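Local coordinates for protein phosphoribosylaminoimidazole-succinocarboxamide synthase (Pyrococcus horikoshii, PDB 4O83) that catalyses the ATP-dependent ligation of L-aspartate to 5-amino-1-(5-phosphoribosyl)imidazole-4-carboxylate, giving SAICAR in de novo purine biosynthesis, at residues Lys175-Lys180 and Leu188-Ser193; Ala50-Ile55 and Glu226-Ile231. All coordinates share one frame; numbering follows the deposited sequence.

Contact 1: residues Lys175-Lys180 and Leu188-Ser193; sequences KLEFGK and LADEIS. With AMP (adenosine monophosphate), chain L.
Leu188 lays its CD1 methyl over one face of the Phe178 ring, 3.7 Å from Phe178 CE1 and displaced toward the rim, a CH-pi contact. The two residues are an antiparallel non-hydrogen-bonded pair, with both side chains on the same face of the sheet. With Leu188 CG anti to the backbone N (chi1 -179°), CD1 reaches both the Phe178 ring and Leu176 CD2. Helix 143-165 packs on Phe178 through Ile149 and Ile152. The other flat groups are the carboxylates of Glu177 and Asp190. Their planes are stacked and only 2° apart, with Glu177 OE2 3.9 Å from Asp190 OD1. Lys175 NZ makes salt bridges to both, 2.8 Å to Glu177 OE2 and 3.0 Å to Asp190 OD1. It meets Glu177 OE2 on the anti side, out of the carboxylate plane. Lys122 is a second cation at Glu177. A water accepts from Lys175 NZ and lies within hydrogen-bonding distance of Lys175 O and Glu191 O. Ala189 N donates to Glu177 O at 2.8 Å, and a second water joins Glu177 N to Ala189 O. The nucleotide AMP uses both segments: its O2' donates to Glu177 OE1 at 2.6 Å, and Asp190 N donates to its N7 at 3.1 Å. With an alanine in place of Glu177, the ribose O2' would probably lose its acceptor and Lys175 a close carboxylate partner. The contact lines the AMP pocket, consistent with the ATP site of this ligase: Lys175 bridges two stacked carboxylates beside the nucleotide, while Glu177 OE1 takes the ribose hydroxyl.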
ATOM      1  N   LYS A 175      15.928  -7.011   0.825  1.00 19.88           N
ATOM      2  CA  LYS A 175      16.569  -7.462   2.041  1.00 20.67           C
ATOM      3  C   LYS A 175      16.782  -6.266   2.950  1.00 21.80           C
ATOM      4  O   LYS A 175      17.231  -5.212   2.488  1.00 21.84           O
ATOM      5  CB  LYS A 175      17.908  -8.139   1.716  1.00 20.06           C
ATOM      6  CG  LYS A 175      18.685  -8.727   2.912  1.00 21.24           C
ATOM      7  CD  LYS A 175      19.671  -7.740   3.558  1.00 22.29           C
ATOM      8  CE  LYS A 175      20.786  -7.306   2.597  1.00 21.93           C
ATOM      9  NZ  LYS A 175      21.604  -6.211   3.186  1.00 24.05           N
ATOM     10  N   LEU A 176      16.482  -6.451   4.235  1.00 21.83           N
ATOM     11  CA  LEU A 176      16.653  -5.425   5.265  1.00 21.28           C
ATOM     12  C   LEU A 176      17.510  -5.969   6.392  1.00 21.65           C
ATOM     13  O   LEU A 176      17.541  -7.191   6.626  1.00 19.84           O
ATOM     14  CB  LEU A 176      15.301  -5.010   5.853  1.00 21.40           C
ATOM     15  CG  LEU A 176      14.269  -4.363   4.936  1.00 22.41           C
ATOM     16  CD1 LEU A 176      13.018  -4.003   5.724  1.00 22.07           C
ATOM     17  CD2 LEU A 176      14.888  -3.120   4.265  1.00 23.04           C
ATOM     18  N   GLU A 177      18.203  -5.054   7.069  1.00 21.03           N
ATOM     19  CA  GLU A 177      18.927  -5.361   8.288  1.00 22.76           C
ATOM     20  C   GLU A 177      18.544  -4.357   9.374  1.00 23.73           C
ATOM     21  O   GLU A 177      18.193  -3.195   9.077  1.00 22.64           O
ATOM     22  CB  GLU A 177      20.447  -5.353   8.054  1.00 21.89           C
ATOM     23  CG  GLU A 177      20.856  -6.204   6.858  1.00 23.08           C
ATOM     24  CD  GLU A 177      22.352  -6.439   6.719  1.00 23.08           C
ATOM     25  OE1 GLU A 177      23.125  -6.145   7.658  1.00 22.99           O
ATOM     26  OE2 GLU A 177      22.747  -6.957   5.658  1.00 23.31           O
ATOM     27  N   PHE A 178      18.629  -4.828  10.621  1.00 22.52           N
ATOM     28  CA  PHE A 178      18.214  -4.079  11.789  1.00 23.09           C
ATOM     29  C   PHE A 178      19.267  -4.168  12.884  1.00 22.14           C
ATOM     30  O   PHE A 178      20.056  -5.122  12.943  1.00 22.32           O
ATOM     31  CB  PHE A 178      16.877  -4.626  12.340  1.00 22.73           C
ATOM     32  CG  PHE A 178      15.711  -4.467  11.399  1.00 22.31           C
ATOM     33  CD1 PHE A 178      14.916  -3.322  11.444  1.00 22.64           C
ATOM     34  CD2 PHE A 178      15.407  -5.453  10.462  1.00 22.44           C
ATOM     35  CE1 PHE A 178      13.837  -3.171  10.590  1.00 21.96           C
ATOM     36  CE2 PHE A 178      14.317  -5.307   9.600  1.00 22.20           C
ATOM     37  CZ  PHE A 178      13.544  -4.161   9.663  1.00 22.79           C
ATOM     38  N   GLY A 179      19.257  -3.166  13.750  1.00 23.31           N
ATOM     39  CA  GLY A 179      20.017  -3.191  14.992  1.00 25.26           C
ATOM     40  C   GLY A 179      19.357  -2.423  16.131  1.00 28.55           C
ATOM     41  O   GLY A 179      18.277  -1.823  15.969  1.00 28.17           O
ATOM     42  N   LYS A 180      20.022  -2.434  17.285  1.00 30.13           N
ATOM     43  CA  LYS A 180      19.510  -1.776  18.481  1.00 33.79           C
ATOM     44  C   LYS A 180      20.304  -0.504  18.728  1.00 35.65           C
ATOM     45  O   LYS A 180      21.540  -0.535  18.717  1.00 36.94           O
ATOM     46  CB  LYS A 180      19.646  -2.704  19.696  1.00 35.83           C
ATOM     47  CG  LYS A 180      18.489  -3.662  19.922  1.00 37.71           C
ATOM     48  CD  LYS A 180      18.899  -4.802  20.849  1.00 42.22           C
ATOM     49  CE  LYS A 180      19.603  -5.920  20.084  1.00 42.05           C
ATOM     50  NZ  LYS A 180      20.628  -6.643  20.897  1.00 43.05           N
ATOM     51  N   LEU A 188      16.087   0.406  11.622  1.00 24.60           N
ATOM     52  CA  LEU A 188      16.437  -0.070  10.275  1.00 23.78           C
ATOM     53  C   LEU A 188      17.818   0.433   9.848  1.00 23.72           C
ATOM     54  O   LEU A 188      18.144   1.608  10.012  1.00 24.15           O
ATOM     55  CB  LEU A 188      15.361   0.342   9.262  1.00 24.63           C
ATOM     56  CG  LEU A 188      15.546  -0.077   7.797  1.00 26.16           C
ATOM     57  CD1 LEU A 188      15.486  -1.593   7.644  1.00 25.19           C
ATOM     58  CD2 LEU A 188      14.497   0.605   6.926  1.00 25.91           C
ATOM     59  N   ALA A 189      18.628  -0.465   9.303  1.00 22.68           N
ATOM     60  CA  ALA A 189      20.031  -0.186   9.053  1.00 22.08           C
ATOM     61  C   ALA A 189      20.474  -0.518   7.625  1.00 21.38           C
ATOM     62  O   ALA A 189      19.652  -0.630   6.715  1.00 21.66           O
ATOM     63  CB  ALA A 189      20.880  -0.959  10.052  1.00 21.23           C
ATOM     64  N   ASP A 190      21.788  -0.669   7.461  1.00 20.96           N
ATOM     65  CA  ASP A 190      22.431  -1.044   6.196  1.00 22.24           C
ATOM     66  C   ASP A 190      22.056  -0.123   5.027  1.00 21.81           C
ATOM     67  O   ASP A 190      22.110   1.088   5.162  1.00 21.85           O
ATOM     68  CB  ASP A 190      22.152  -2.518   5.870  1.00 23.16           C
ATOM     69  CG  ASP A 190      23.176  -3.107   4.950  1.00 23.15           C
ATOM     70  OD1 ASP A 190      22.809  -3.550   3.848  1.00 23.95           O
ATOM     71  OD2 ASP A 190      24.354  -3.131   5.322  1.00 25.33           O
ATOM     72  N   GLU A 191      21.692  -0.697   3.879  1.00 23.18           N
ATOM     73  CA  GLU A 191      21.343   0.097   2.693  1.00 24.11           C
ATOM     74  C   GLU A 191      19.997  -0.314   2.114  1.00 24.05           C
ATOM     75  O   GLU A 191      19.485  -1.386   2.418  1.00 23.87           O
ATOM     76  CB  GLU A 191      22.433  -0.021   1.615  1.00 24.76           C
ATOM     77  CG  GLU A 191      22.476  -1.397   0.972  1.00 26.30           C
ATOM     78  CD  GLU A 191      23.580  -1.562  -0.036  1.00 27.48           C
ATOM     79  OE1 GLU A 191      23.500  -0.947  -1.121  1.00 28.61           O
ATOM     80  OE2 GLU A 191      24.515  -2.332   0.262  1.00 28.65           O
ATOM     81  N   ILE A 192      19.419   0.558   1.293  1.00 23.89           N
ATOM     82  CA  ILE A 192      18.273   0.182   0.469  1.00 22.16           C
ATOM     83  C   ILE A 192      18.570   0.664  -0.956  1.00 22.24           C
ATOM     84  O   ILE A 192      18.466   1.861  -1.270  1.00 20.87           O
ATOM     85  CB  ILE A 192      16.947   0.755   1.004  1.00 21.38           C
ATOM     86  CG1 ILE A 192      16.707   0.329   2.459  1.00 20.92           C
ATOM     87  CG2 ILE A 192      15.775   0.313   0.137  1.00 20.70           C
ATOM     88  CD1 ILE A 192      15.609   1.099   3.138  1.00 21.45           C
ATOM     89  N   SER A 193      18.977  -0.277  -1.803  1.00 21.46           N
ATOM     90  CA  SER A 193      19.396   0.057  -3.159  1.00 21.37           C
ATOM     91  C   SER A 193      19.135  -1.092  -4.131  1.00 21.11           C
ATOM     92  O   SER A 193      18.706  -2.171  -3.708  1.00 20.75           O
ATOM     93  CB  SER A 193      20.881   0.469  -3.173  1.00 21.96           C
ATOM     94  OG  SER A 193      21.740  -0.637  -2.938  1.00 21.75           O
TER
HETATM   95  P   AMP L 310      28.898  -4.862   3.814  0.90 61.76           P
HETATM   96  O1P AMP L 310      28.801  -6.326   4.224  0.90 58.84           O
HETATM   97  O2P AMP L 310      28.252  -4.526   2.493  0.90 59.01           O
HETATM   98  O3P AMP L 310      30.288  -4.291   3.967  0.90 59.63           O
HETATM   99  O5' AMP L 310      27.955  -4.083   4.874  0.90 53.96           O
HETATM  100  C5' AMP L 310      28.445  -3.215   5.897  0.90 43.89           C
HETATM  101  C4' AMP L 310      28.341  -3.879   7.269  0.90 39.86           C
HETATM  102  O4' AMP L 310      27.940  -2.944   8.281  0.90 35.87           O
HETATM  103  C3' AMP L 310      27.317  -5.004   7.306  0.90 38.08           C
HETATM  104  O3' AMP L 310      27.866  -6.024   8.142  0.90 37.90           O
HETATM  105  C2' AMP L 310      26.115  -4.391   7.989  0.90 36.84           C
HETATM  106  O2' AMP L 310      25.368  -5.385   8.689  0.90 35.51           O
HETATM  107  C1' AMP L 310      26.766  -3.416   8.958  0.90 35.03           C
HETATM  108  N9  AMP L 310      25.916  -2.250   9.274  0.90 31.92           N
HETATM  109  C8  AMP L 310      25.040  -1.657   8.452  0.90 29.64           C
HETATM  110  N7  AMP L 310      24.452  -0.602   9.046  0.90 29.72           N
HETATM  111  C5  AMP L 310      24.970  -0.491  10.286  0.90 31.05           C
HETATM  112  C6  AMP L 310      24.801   0.401  11.460  0.90 29.84           C
HETATM  113  N6  AMP L 310      23.937   1.429  11.435  0.90 28.75           N
HETATM  114  N1  AMP L 310      25.537   0.157  12.566  0.90 30.92           N
HETATM  115  C2  AMP L 310      26.413  -0.863  12.625  0.90 30.69           C
HETATM  116  N3  AMP L 310      26.615  -1.713  11.603  0.90 31.77           N
HETATM  117  C4  AMP L 310      25.938  -1.589  10.432  0.90 31.61           C
HETATM  118  O   HOH W   1      19.712  -4.091   3.011  1.00 25.96           O
HETATM  119  O   HOH W   2      18.127  -2.549   5.624  1.00 29.36           O

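Contact 2: residues Ala50-Ile55 and Glu226-Ile231; sequences AQLSVI and EIYERI. With CD (cadmium ion), chain H.
Gln51 meets Tyr228 first, Gln51 CB lying 3.9 Å from Tyr228 CE2 in an oblique approach to the ring. The amide end of Gln51 turns elsewhere, and its NE2 donates to Gly75 O. Leu52 follows and reaches between three residues of helix 220-232. Leu52 CD1 is 3.8 Å from Ile227 CG2, the two side chains crossing at about a right angle. Leu52 CD2 touches Ile231 CD1 at 3.9 Å and also comes near CD2 of the Tyr228 ring. Ile55 lies one turn on from Leu52. Ile55 CG2 meets Ile231 CG2 at 3.8 Å, while Ile55 CD1 reaches both Ile231 CG2 and Tyr228 CE2, each at 4.2 Å. A chi1 of -71° sets Ile55 CG2 anti to the backbone N and CG1, with CD1 at its end, beside that N. Tyr228 CG is anti to its own backbone N (chi1 -174°), and this carries the ring across to the other helix. Trp47 meets the same ring, and Tyr163 of helix 143-165 packs on both Ile55 and Ile231. The helix axes come within 10.8 Å and their directions differ by 38°. The space between the axes is filled by Leu52, Ile55, Ile227, Ile231 and the Tyr228 ring. Away from this interface, Arg230 NE donates to Glu226 OE1 at 2.7 Å in a nearly straight salt bridge. Both oxygens of Glu226 also bind a cadmium ion. No hydrogen bond joins the two segments. Their pairing is apolar and joins helix 220-232, near the C terminus, to helix 45-62, while charge and metal are kept to another side of helix 220-232.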
ATOM      1  N   ALA A  50      24.266   5.095  -2.882  1.00 27.30           N
ATOM      2  CA  ALA A  50      24.220   6.034  -1.767  1.00 28.18           C
ATOM      3  C   ALA A  50      23.000   6.944  -1.880  1.00 27.82           C
ATOM      4  O   ALA A  50      22.232   7.087  -0.927  1.00 28.47           O
ATOM      5  CB  ALA A  50      25.496   6.856  -1.712  1.00 28.52           C
ATOM      6  N   GLN A  51      22.810   7.517  -3.064  1.00 28.07           N
ATOM      7  CA  GLN A  51      21.728   8.459  -3.319  1.00 27.33           C
ATOM      8  C   GLN A  51      20.355   7.779  -3.228  1.00 26.29           C
ATOM      9  O   GLN A  51      19.420   8.342  -2.665  1.00 25.85           O
ATOM     10  CB  GLN A  51      21.915   9.148  -4.676  1.00 29.90           C
ATOM     11  CG  GLN A  51      23.141  10.051  -4.753  1.00 31.38           C
ATOM     12  CD  GLN A  51      23.066  11.203  -3.768  1.00 35.46           C
ATOM     13  OE1 GLN A  51      22.084  11.951  -3.748  1.00 38.19           O
ATOM     14  NE2 GLN A  51      24.092  11.342  -2.932  1.00 34.58           N
ATOM     15  N   LEU A  52      20.248   6.557  -3.735  1.00 23.84           N
ATOM     16  CA  LEU A  52      18.994   5.823  -3.606  1.00 23.34           C
ATOM     17  C   LEU A  52      18.714   5.468  -2.135  1.00 22.40           C
ATOM     18  O   LEU A  52      17.581   5.629  -1.659  1.00 21.47           O
ATOM     19  CB  LEU A  52      18.944   4.602  -4.550  1.00 22.87           C
ATOM     20  CG  LEU A  52      18.803   4.995  -6.033  1.00 23.38           C
ATOM     21  CD1 LEU A  52      19.100   3.840  -6.979  1.00 22.92           C
ATOM     22  CD2 LEU A  52      17.450   5.612  -6.344  1.00 24.44           C
ATOM     23  N   SER A  53      19.745   5.033  -1.411  1.00 22.56           N
ATOM     24  CA  SER A  53      19.619   4.813   0.039  1.00 23.57           C
ATOM     25  C   SER A  53      19.134   6.057   0.775  1.00 24.89           C
ATOM     26  O   SER A  53      18.225   5.957   1.605  1.00 25.10           O
ATOM     27  CB  SER A  53      20.928   4.336   0.665  1.00 22.52           C
ATOM     28  OG  SER A  53      21.153   2.979   0.422  1.00 20.67           O
ATOM     29  N   VAL A  54      19.707   7.228   0.452  1.00 26.01           N
ATOM     30  CA  VAL A  54      19.230   8.487   1.044  1.00 25.07           C
ATOM     31  C   VAL A  54      17.747   8.698   0.744  1.00 25.11           C
ATOM     32  O   VAL A  54      16.961   8.975   1.649  1.00 26.26           O
ATOM     33  CB  VAL A  54      20.038   9.734   0.592  1.00 27.81           C
ATOM     34  CG1 VAL A  54      19.408  11.018   1.126  1.00 27.16           C
ATOM     35  CG2 VAL A  54      21.481   9.645   1.057  1.00 26.32           C
ATOM     36  N   ILE A  55      17.369   8.590  -0.524  1.00 25.11           N
ATOM     37  CA  ILE A  55      15.977   8.805  -0.914  1.00 24.99           C
ATOM     38  C   ILE A  55      15.070   7.894  -0.098  1.00 24.18           C
ATOM     39  O   ILE A  55      14.115   8.357   0.522  1.00 22.92           O
ATOM     40  CB  ILE A  55      15.755   8.555  -2.426  1.00 26.14           C
ATOM     41  CG1 ILE A  55      16.400   9.674  -3.250  1.00 27.20           C
ATOM     42  CG2 ILE A  55      14.269   8.492  -2.754  1.00 27.23           C
ATOM     43  CD1 ILE A  55      16.876   9.237  -4.623  1.00 27.62           C
ATOM     44  N   GLU A 226      18.182   4.266 -14.622  1.00 31.84           N
ATOM     45  CA  GLU A 226      16.733   4.181 -14.831  1.00 35.22           C
ATOM     46  C   GLU A 226      15.927   4.377 -13.537  1.00 34.55           C
ATOM     47  O   GLU A 226      15.046   5.236 -13.486  1.00 36.10           O
ATOM     48  CB  GLU A 226      16.355   2.857 -15.503  1.00 37.89           C
ATOM     49  CG  GLU A 226      14.900   2.750 -15.938  1.00 39.73           C
ATOM     50  CD  GLU A 226      14.489   3.855 -16.895  1.00 42.44           C
ATOM     51  OE1 GLU A 226      13.334   4.322 -16.799  1.00 45.10           O
ATOM     52  OE2 GLU A 226      15.316   4.273 -17.741  1.00 44.99           O
ATOM     53  N   ILE A 227      16.245   3.587 -12.508  1.00 33.92           N
ATOM     54  CA  ILE A 227      15.624   3.712 -11.178  1.00 31.59           C
ATOM     55  C   ILE A 227      15.709   5.154 -10.669  1.00 30.41           C
ATOM     56  O   ILE A 227      14.690   5.767 -10.319  1.00 29.51           O
ATOM     57  CB  ILE A 227      16.261   2.726 -10.151  1.00 32.05           C
ATOM     58  CG1 ILE A 227      15.997   1.261 -10.547  1.00 33.06           C
ATOM     59  CG2 ILE A 227      15.800   3.018  -8.719  1.00 29.93           C
ATOM     60  CD1 ILE A 227      14.542   0.815 -10.452  1.00 31.92           C
ATOM     61  N   TYR A 228      16.928   5.688 -10.651  1.00 31.37           N
ATOM     62  CA  TYR A 228      17.184   7.038 -10.156  1.00 31.18           C
ATOM     63  C   TYR A 228      16.354   8.087 -10.894  1.00 32.15           C
ATOM     64  O   TYR A 228      15.694   8.928 -10.272  1.00 31.48           O
ATOM     65  CB  TYR A 228      18.669   7.376 -10.249  1.00 32.89           C
ATOM     66  CG  TYR A 228      19.007   8.704  -9.616  1.00 35.30           C
ATOM     67  CD1 TYR A 228      18.960   9.886 -10.362  1.00 35.71           C
ATOM     68  CD2 TYR A 228      19.357   8.785  -8.270  1.00 35.16           C
ATOM     69  CE1 TYR A 228      19.249  11.110  -9.784  1.00 36.46           C
ATOM     70  CE2 TYR A 228      19.646  10.006  -7.680  1.00 36.85           C
ATOM     71  CZ  TYR A 228      19.586  11.165  -8.445  1.00 37.06           C
ATOM     72  OH  TYR A 228      19.883  12.369  -7.868  1.00 36.47           O
ATOM     73  N   GLU A 229      16.393   8.019 -12.222  1.00 32.78           N
ATOM     74  CA  GLU A 229      15.675   8.957 -13.074  1.00 35.47           C
ATOM     75  C   GLU A 229      14.161   8.903 -12.849  1.00 34.75           C
ATOM     76  O   GLU A 229      13.518   9.947 -12.749  1.00 33.92           O
ATOM     77  CB  GLU A 229      16.034   8.726 -14.553  1.00 36.97           C
ATOM     78  CG  GLU A 229      15.109   9.406 -15.553  1.00 42.12           C
ATOM     79  CD  GLU A 229      15.751   9.599 -16.921  1.00 46.00           C
ATOM     80  OE1 GLU A 229      16.161   8.601 -17.559  1.00 44.40           O
ATOM     81  OE2 GLU A 229      15.834  10.766 -17.364  1.00 48.33           O
ATOM     82  N   ARG A 230      13.598   7.694 -12.770  1.00 34.28           N
ATOM     83  CA  ARG A 230      12.169   7.548 -12.510  1.00 34.55           C
ATOM     84  C   ARG A 230      11.740   8.117 -11.163  1.00 37.03           C
ATOM     85  O   ARG A 230      10.660   8.712 -11.050  1.00 39.12           O
ATOM     86  CB  ARG A 230      11.741   6.095 -12.585  1.00 35.50           C
ATOM     87  CG  ARG A 230      11.957   5.468 -13.937  1.00 34.81           C
ATOM     88  CD  ARG A 230      10.885   4.440 -14.162  1.00 34.69           C
ATOM     89  NE  ARG A 230      11.211   3.537 -15.245  1.00 33.82           N
ATOM     90  CZ  ARG A 230      10.493   2.462 -15.547  1.00 32.46           C
ATOM     91  NH1 ARG A 230       9.404   2.174 -14.845  1.00 30.14           N
ATOM     92  NH2 ARG A 230      10.859   1.678 -16.549  1.00 32.45           N
ATOM     93  N   ILE A 231      12.580   7.923 -10.149  1.00 37.48           N
ATOM     94  CA  ILE A 231      12.307   8.444  -8.806  1.00 38.29           C
ATOM     95  C   ILE A 231      12.445   9.963  -8.697  1.00 38.80           C
ATOM     96  O   ILE A 231      11.574  10.628  -8.124  1.00 39.93           O
ATOM     97  CB  ILE A 231      13.180   7.733  -7.750  1.00 37.85           C
ATOM     98  CG1 ILE A 231      12.659   6.312  -7.539  1.00 36.80           C
ATOM     99  CG2 ILE A 231      13.184   8.491  -6.428  1.00 38.72           C
ATOM    100  CD1 ILE A 231      13.630   5.395  -6.830  1.00 34.45           C
TER
HETATM  101 CD    CD H 306      13.331   6.025 -18.546  0.60 47.42          CD

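In the fold
After four N-terminal strands the chain enters helix 45-62, which supplies residues 50-55. It then runs through the central strands and helix 143-165 to strand 169-180. There contact 1 closes a short loop, as the chain turns back through strand 186-188 with seven residues between the segments. Contact 2 closes a far longer loop, 170 residues, when helix 220-232 returns to helix 45-62. Contact 1 falls wholly within that span, so the two nest and do not cross. Their centres are about 17 Å apart. They touch where Ile192 N probably hydrogen-bonds to Ser53 OG. Helix 45-62 thus ties the nucleotide-side loop 188-193 to the C-terminal helix.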